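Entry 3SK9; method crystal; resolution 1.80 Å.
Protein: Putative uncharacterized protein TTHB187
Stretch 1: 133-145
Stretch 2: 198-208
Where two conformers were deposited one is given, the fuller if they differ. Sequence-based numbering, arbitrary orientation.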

ATOM      1  N   ASN A 133     -12.489  -5.169  -6.800  1.00 19.36           N
ATOM      2  CA  ASN A 133     -11.735  -5.928  -7.784  1.00 20.24           C
ATOM      3  C   ASN A 133     -10.745  -4.989  -8.522  1.00 16.33           C
ATOM      4  O   ASN A 133      -9.594  -5.350  -8.802  1.00 21.68           O
ATOM      5  CB  ASN A 133     -12.677  -6.591  -8.799  1.00 20.35           C
ATOM      6  CG  ASN A 133     -13.377  -7.814  -8.257  1.00 28.29           C
ATOM      7  OD1 ASN A 133     -12.988  -8.370  -7.226  1.00 25.36           O
ATOM      8  ND2 ASN A 133     -14.441  -8.251  -8.971  1.00 28.49           N
ATOM      9  N   ASP A 134     -11.202  -3.798  -8.880  1.00 20.56           N
ATOM     10  CA  ASP A 134     -10.319  -2.870  -9.602  1.00 20.42           C
ATOM     11  C   ASP A 134      -9.215  -2.355  -8.733  1.00 18.57           C
ATOM     12  O   ASP A 134      -8.097  -2.220  -9.188  1.00 20.57           O
ATOM     13  CB  ASP A 134     -11.090  -1.694 -10.161  1.00 18.67           C
ATOM     14  CG  ASP A 134     -11.986  -2.093 -11.322  1.00 33.70           C
ATOM     15  OD1 ASP A 134     -11.747  -3.150 -11.950  1.00 33.37           O
ATOM     16  OD2 ASP A 134     -12.947  -1.356 -11.597  1.00 32.15           O
ATOM     17  N   LEU A 135      -9.509  -2.023  -7.489  1.00 17.65           N
ATOM     18  CA  LEU A 135      -8.437  -1.514  -6.613  1.00 16.41           C
ATOM     19  C   LEU A 135      -7.440  -2.631  -6.331  1.00 17.36           C
ATOM     20  O   LEU A 135      -6.230  -2.411  -6.215  1.00 16.86           O
ATOM     21  CB  LEU A 135      -8.989  -1.036  -5.265  1.00 17.17           C
ATOM     22  CG  LEU A 135      -9.654   0.369  -5.320  1.00 22.10           C
ATOM     23  CD1 LEU A 135     -10.486   0.640  -4.044  1.00 18.74           C
ATOM     24  CD2 LEU A 135      -8.583   1.441  -5.509  1.00 23.30           C
ATOM     25  N   ALA A 136      -7.946  -3.852  -6.238  1.00 17.37           N
ATOM     26  CA  ALA A 136      -7.026  -4.986  -5.984  1.00 19.70           C
ATOM     27  C   ALA A 136      -5.989  -5.119  -7.121  1.00 20.14           C
ATOM     28  O   ALA A 136      -4.779  -5.326  -6.878  1.00 18.12           O
ATOM     29  CB  ALA A 136      -7.848  -6.262  -5.856  1.00 22.34           C
ATOM     30  N   ALA A 137      -6.447  -5.011  -8.364  1.00 17.58           N
ATOM     31  CA  ALA A 137      -5.518  -4.968  -9.511  1.00 20.40           C
ATOM     32  C   ALA A 137      -4.620  -3.733  -9.526  1.00 19.10           C
ATOM     33  O   ALA A 137      -3.459  -3.835  -9.909  1.00 17.78           O
ATOM     34  CB  ALA A 137      -6.271  -5.063 -10.856  1.00 19.65           C
ATOM     35  N   ALA A 138      -5.139  -2.555  -9.147  1.00 19.53           N
ATOM     36  CA  ALA A 138      -4.292  -1.348  -9.030  1.00 20.93           C
ATOM     37  C   ALA A 138      -3.073  -1.563  -8.121  1.00 20.09           C
ATOM     38  O   ALA A 138      -1.994  -0.983  -8.321  1.00 20.69           O
ATOM     39  CB  ALA A 138      -5.148  -0.140  -8.501  1.00 19.96           C
ATOM     40  N   LEU A 139      -3.260  -2.371  -7.079  1.00 16.52           N
ATOM     41  CA  LEU A 139      -2.214  -2.582  -6.066  1.00 17.42           C
ATOM     42  C   LEU A 139      -1.443  -3.858  -6.326  1.00 19.56           C
ATOM     43  O   LEU A 139      -0.625  -4.236  -5.524  1.00 24.92           O
ATOM     44  CB  LEU A 139      -2.864  -2.629  -4.654  1.00 16.90           C
ATOM     45  CG  LEU A 139      -3.580  -1.259  -4.401  1.00 21.84           C
ATOM     46  CD1 LEU A 139      -4.600  -1.340  -3.272  1.00 25.72           C
ATOM     47  CD2 LEU A 139      -2.538  -0.166  -4.113  1.00 22.03           C
ATOM     48  N   GLY A 140      -1.678  -4.495  -7.482  1.00 17.86           N
ATOM     49  CA  GLY A 140      -1.080  -5.798  -7.780  1.00 19.25           C
ATOM     50  C   GLY A 140       0.265  -5.741  -8.497  1.00 20.39           C
ATOM     51  O   GLY A 140       0.986  -4.745  -8.425  1.00 22.20           O
ATOM     52  N   ALA A 141       0.583  -6.839  -9.188  1.00 19.02           N
ATOM     53  CA  ALA A 141       1.908  -7.023  -9.817  1.00 19.68           C
ATOM     54  C   ALA A 141       2.151  -6.331 -11.142  1.00 26.49           C
ATOM     55  O   ALA A 141       3.309  -6.296 -11.592  1.00 25.44           O
ATOM     56  CB  ALA A 141       2.172  -8.557  -9.999  1.00 22.34           C
ATOM     57  N   HIS A 142       1.113  -5.837 -11.828  1.00 18.21           N
ATOM     58  CA  HIS A 142       1.340  -5.413 -13.198  1.00 17.71           C
ATOM     59  C   HIS A 142       0.767  -4.025 -13.424  1.00 25.29           C
ATOM     60  O   HIS A 142       0.087  -3.795 -14.391  1.00 22.81           O
ATOM     61  CB  HIS A 142       0.714  -6.418 -14.184  1.00 21.52           C
ATOM     62  CG  HIS A 142       1.066  -7.840 -13.871  1.00 31.79           C
ATOM     63  ND1 HIS A 142       2.348  -8.335 -13.990  1.00 37.72           N
ATOM     64  CD2 HIS A 142       0.305  -8.867 -13.425  1.00 34.15           C
ATOM     65  CE1 HIS A 142       2.358  -9.619 -13.653  1.00 26.67           C
ATOM     66  NE2 HIS A 142       1.132  -9.963 -13.302  1.00 32.10           N
ATOM     67  N   HIS A 143       1.027  -3.139 -12.469  0.50 21.46           N
ATOM     68  CA  HIS A 143       0.704  -1.723 -12.633  0.50 23.87           C
ATOM     69  C   HIS A 143      -0.715  -1.508 -13.118  0.50 23.21           C
ATOM     70  O   HIS A 143      -0.973  -0.805 -14.099  0.50 25.70           O
ATOM     71  CB  HIS A 143       1.733  -1.093 -13.539  0.50 25.70           C
ATOM     72  CG  HIS A 143       3.122  -1.307 -13.042  0.50 28.65           C
ATOM     73  ND1 HIS A 143       3.607  -0.674 -11.913  0.50 37.70           N
ATOM     74  CD2 HIS A 143       4.107  -2.129 -13.468  0.50 32.94           C
ATOM     75  CE1 HIS A 143       4.846  -1.075 -11.690  0.50 38.08           C
ATOM     76  NE2 HIS A 143       5.173  -1.958 -12.617  0.50 36.63           N
ATOM     77  N   GLY A 144      -1.624  -2.131 -12.378  1.00 18.68           N
ATOM     78  CA  GLY A 144      -3.041  -1.970 -12.559  1.00 19.50           C
ATOM     79  C   GLY A 144      -3.688  -2.975 -13.500  1.00 22.62           C
ATOM     80  O   GLY A 144      -4.891  -3.064 -13.546  1.00 24.80           O
ATOM     81  N   PHE A 145      -2.904  -3.702 -14.294  1.00 15.63           N
ATOM     82  CA  PHE A 145      -3.532  -4.709 -15.147  1.00 15.59           C
ATOM     83  C   PHE A 145      -3.676  -6.009 -14.331  1.00 17.53           C
ATOM     84  O   PHE A 145      -2.758  -6.376 -13.567  1.00 21.30           O
ATOM     85  CB  PHE A 145      -2.675  -4.953 -16.386  1.00 21.39           C
ATOM     86  CG  PHE A 145      -2.525  -3.732 -17.274  1.00 19.88           C
ATOM     87  CD1 PHE A 145      -3.573  -3.341 -18.092  1.00 25.47           C
ATOM     88  CD2 PHE A 145      -1.315  -3.053 -17.342  1.00 20.34           C
ATOM     89  CE1 PHE A 145      -3.451  -2.238 -18.966  1.00 23.39           C
ATOM     90  CE2 PHE A 145      -1.173  -1.897 -18.194  1.00 24.22           C
ATOM     91  CZ  PHE A 145      -2.240  -1.511 -18.998  1.00 26.86           C
ATOM     92  N   ALA A 198     -10.021   7.177 -10.760  1.00 18.05           N
ATOM     93  CA  ALA A 198      -9.797   7.087  -9.331  1.00 19.29           C
ATOM     94  C   ALA A 198      -8.896   5.899  -9.041  1.00 18.21           C
ATOM     95  O   ALA A 198      -8.025   5.962  -8.187  1.00 16.86           O
ATOM     96  CB  ALA A 198     -11.119   6.904  -8.615  1.00 19.86           C
ATOM     97  N   VAL A 199      -9.152   4.802  -9.716  1.00 15.35           N
ATOM     98  CA  VAL A 199      -8.364   3.593  -9.472  1.00 16.30           C
ATOM     99  C   VAL A 199      -6.939   3.760  -9.976  1.00 15.12           C
ATOM    100  O   VAL A 199      -5.990   3.350  -9.318  1.00 18.56           O
ATOM    101  CB  VAL A 199      -9.057   2.412 -10.201  1.00 26.42           C
ATOM    102  CG1 VAL A 199      -8.234   1.099 -10.122  1.00 22.61           C
ATOM    103  CG2 VAL A 199     -10.434   2.254  -9.612  1.00 18.09           C
ATOM    104  N   LEU A 200      -6.795   4.374 -11.138  1.00 14.31           N
ATOM    105  CA  LEU A 200      -5.466   4.606 -11.725  1.00 15.88           C
ATOM    106  C   LEU A 200      -4.681   5.609 -10.829  1.00 18.72           C
ATOM    107  O   LEU A 200      -3.444   5.537 -10.736  1.00 15.28           O
ATOM    108  CB  LEU A 200      -5.625   5.154 -13.155  1.00 19.22           C
ATOM    109  CG  LEU A 200      -6.163   4.051 -14.139  1.00 21.03           C
ATOM    110  CD1 LEU A 200      -6.698   4.676 -15.482  1.00 22.52           C
ATOM    111  CD2 LEU A 200      -5.065   2.966 -14.363  1.00 21.94           C
ATOM    112  N   ARG A 201      -5.379   6.584 -10.250  1.00 15.12           N
ATOM    113  CA  ARG A 201      -4.698   7.509  -9.333  1.00 17.85           C
ATOM    114  C   ARG A 201      -4.080   6.719  -8.165  1.00 21.94           C
ATOM    115  O   ARG A 201      -2.948   7.007  -7.754  1.00 18.50           O
ATOM    116  CB  ARG A 201      -5.655   8.618  -8.822  1.00 17.56           C
ATOM    117  CG  ARG A 201      -5.644   9.851  -9.712  1.00 14.62           C
ATOM    118  CD  ARG A 201      -6.525  10.990  -9.132  1.00 16.09           C
ATOM    119  NE  ARG A 201      -7.960  10.839  -9.383  1.00 18.45           N
ATOM    120  CZ  ARG A 201      -8.525  11.101 -10.560  1.00 18.95           C
ATOM    121  NH1 ARG A 201      -7.775  11.498 -11.581  1.00 19.26           N
ATOM    122  NH2 ARG A 201      -9.829  11.017 -10.714  1.00 20.62           N
ATOM    123  N   VAL A 202      -4.814   5.752  -7.614  1.00 15.80           N
ATOM    124  CA  VAL A 202      -4.261   4.938  -6.520  1.00 18.39           C
ATOM    125  C   VAL A 202      -3.107   4.053  -6.998  1.00 18.78           C
ATOM    126  O   VAL A 202      -2.100   3.848  -6.275  1.00 17.05           O
ATOM    127  CB  VAL A 202      -5.374   4.083  -5.877  1.00 19.76           C
ATOM    128  CG1 VAL A 202      -4.783   2.954  -4.979  1.00 21.64           C
ATOM    129  CG2 VAL A 202      -6.365   5.005  -5.094  1.00 19.30           C
ATOM    130  N   MET A 203      -3.264   3.485  -8.199  1.00 17.82           N
ATOM    131  CA  MET A 203      -2.205   2.680  -8.798  1.00 19.41           C
ATOM    132  C   MET A 203      -0.870   3.416  -8.846  1.00 16.97           C
ATOM    133  O   MET A 203       0.145   2.891  -8.389  1.00 17.62           O
ATOM    134  CB  MET A 203      -2.619   2.277 -10.222  1.00 16.38           C
ATOM    135  CG  MET A 203      -1.673   1.291 -10.907  1.00 22.08           C
ATOM    136  SD  MET A 203      -0.208   2.074 -11.627  1.00 25.17           S
ATOM    137  CE  MET A 203      -0.983   3.109 -12.873  1.00 23.45           C
ATOM    138  N   ALA A 204      -0.885   4.614  -9.451  1.00 15.46           N
ATOM    139  CA  ALA A 204       0.355   5.386  -9.631  1.00 18.00           C
ATOM    140  C   ALA A 204       0.906   5.795  -8.251  1.00 17.52           C
ATOM    141  O   ALA A 204       2.127   5.802  -8.021  1.00 17.06           O
ATOM    142  CB  ALA A 204       0.060   6.628 -10.504  1.00 16.81           C
ATOM    143  N   LEU A 205       0.004   6.157  -7.337  1.00 14.55           N
ATOM    144  CA  LEU A 205       0.458   6.607  -6.009  1.00 17.73           C
ATOM    145  C   LEU A 205       1.147   5.453  -5.300  1.00 21.50           C
ATOM    146  O   LEU A 205       2.192   5.643  -4.674  1.00 17.82           O
ATOM    147  CB  LEU A 205      -0.729   7.094  -5.172  1.00 15.11           C
ATOM    148  CG  LEU A 205      -0.394   7.580  -3.744  1.00 14.93           C
ATOM    149  CD1 LEU A 205       0.521   8.784  -3.782  1.00 19.17           C
ATOM    150  CD2 LEU A 205      -1.753   7.908  -2.993  1.00 15.83           C
ATOM    151  N   ALA A 206       0.565   4.253  -5.392  1.00 16.50           N
ATOM    152  CA  ALA A 206       1.139   3.087  -4.698  1.00 18.10           C
ATOM    153  C   ALA A 206       2.493   2.705  -5.296  1.00 21.93           C
ATOM    154  O   ALA A 206       3.423   2.397  -4.545  1.00 18.69           O
ATOM    155  CB  ALA A 206       0.191   1.902  -4.703  1.00 19.18           C
ATOM    156  N   SER A 207       2.618   2.784  -6.627  1.00 19.74           N
ATOM    157  CA  SER A 207       3.892   2.538  -7.285  1.00 18.47           C
ATOM    158  C   SER A 207       5.027   3.476  -6.765  1.00 22.56           C
ATOM    159  O   SER A 207       6.143   3.044  -6.370  1.00 20.02           O
ATOM    160  CB  SER A 207       3.735   2.680  -8.787  1.00 24.84           C
ATOM    161  OG  SER A 207       4.985   2.670  -9.401  1.00 26.92           O
ATOM    162  N   PHE A 208       4.731   4.750  -6.732  1.00 15.56           N
ATOM    163  CA  PHE A 208       5.682   5.716  -6.177  1.00 19.36           C
ATOM    164  C   PHE A 208       5.937   5.523  -4.672  1.00 16.89           C
ATOM    165  O   PHE A 208       7.087   5.508  -4.216  1.00 18.42           O
ATOM    166  CB  PHE A 208       5.187   7.137  -6.439  1.00 16.12           C
ATOM    167  CG  PHE A 208       6.069   8.210  -5.849  1.00 18.12           C
ATOM    168  CD1 PHE A 208       7.287   8.537  -6.452  1.00 20.56           C
ATOM    169  CD2 PHE A 208       5.665   8.921  -4.713  1.00 22.15           C
ATOM    170  CE1 PHE A 208       8.109   9.560  -5.928  1.00 23.84           C
ATOM    171  CE2 PHE A 208       6.504   9.954  -4.162  1.00 19.11           C
ATOM    172  CZ  PHE A 208       7.708  10.264  -4.797  1.00 20.65           C
TER
HETATM  173  O   HOH W   1       0.641   0.130  -8.041  1.00 29.91           O

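The last turns of one helix, residues 133-138, lie beside helix 198-208, the two running in nearly the same direction at 26°, with axes 8.9 Å apart at their closest. Ala 138 suits this nearness: its CA to CB bond points toward the partner helix, and its small methyl fits where its CA lies 4.5 Å from the CA of Met 203.

Apolar contact dominates. Ala 138 CB touches Val 199 CG1 at 3.7 Å and Met 203 CB at 3.9 Å. The leucines of the first stretch leave their backbone sideways, but their longer side chains reach across: Leu 135 CD2 lies 4.1 Å from Val 202 CG1, and Leu 139 CD2 lies 3.9 Å from that same methyl and 3.5 Å from Ala 206 CB. Compact Val 202 and Ala 206 leave room for these branched ends.

Beyond the helix, a type I' turn from His 142 to Phe 145, closed by Phe 145 N to His 142 O (3.0 Å), carries the chain past Met 203. Gly 144 suits its backbone angles, and a CB there would also crowd Met 203 CG.

No direct hydrogen bond joins the stretches. Instead, the O of water 1 lies 2.9 Å from Ala 138 O and 2.8 Å from Met 203 O, bridging two backbone carbonyls that, both being acceptors, cannot bond to each other.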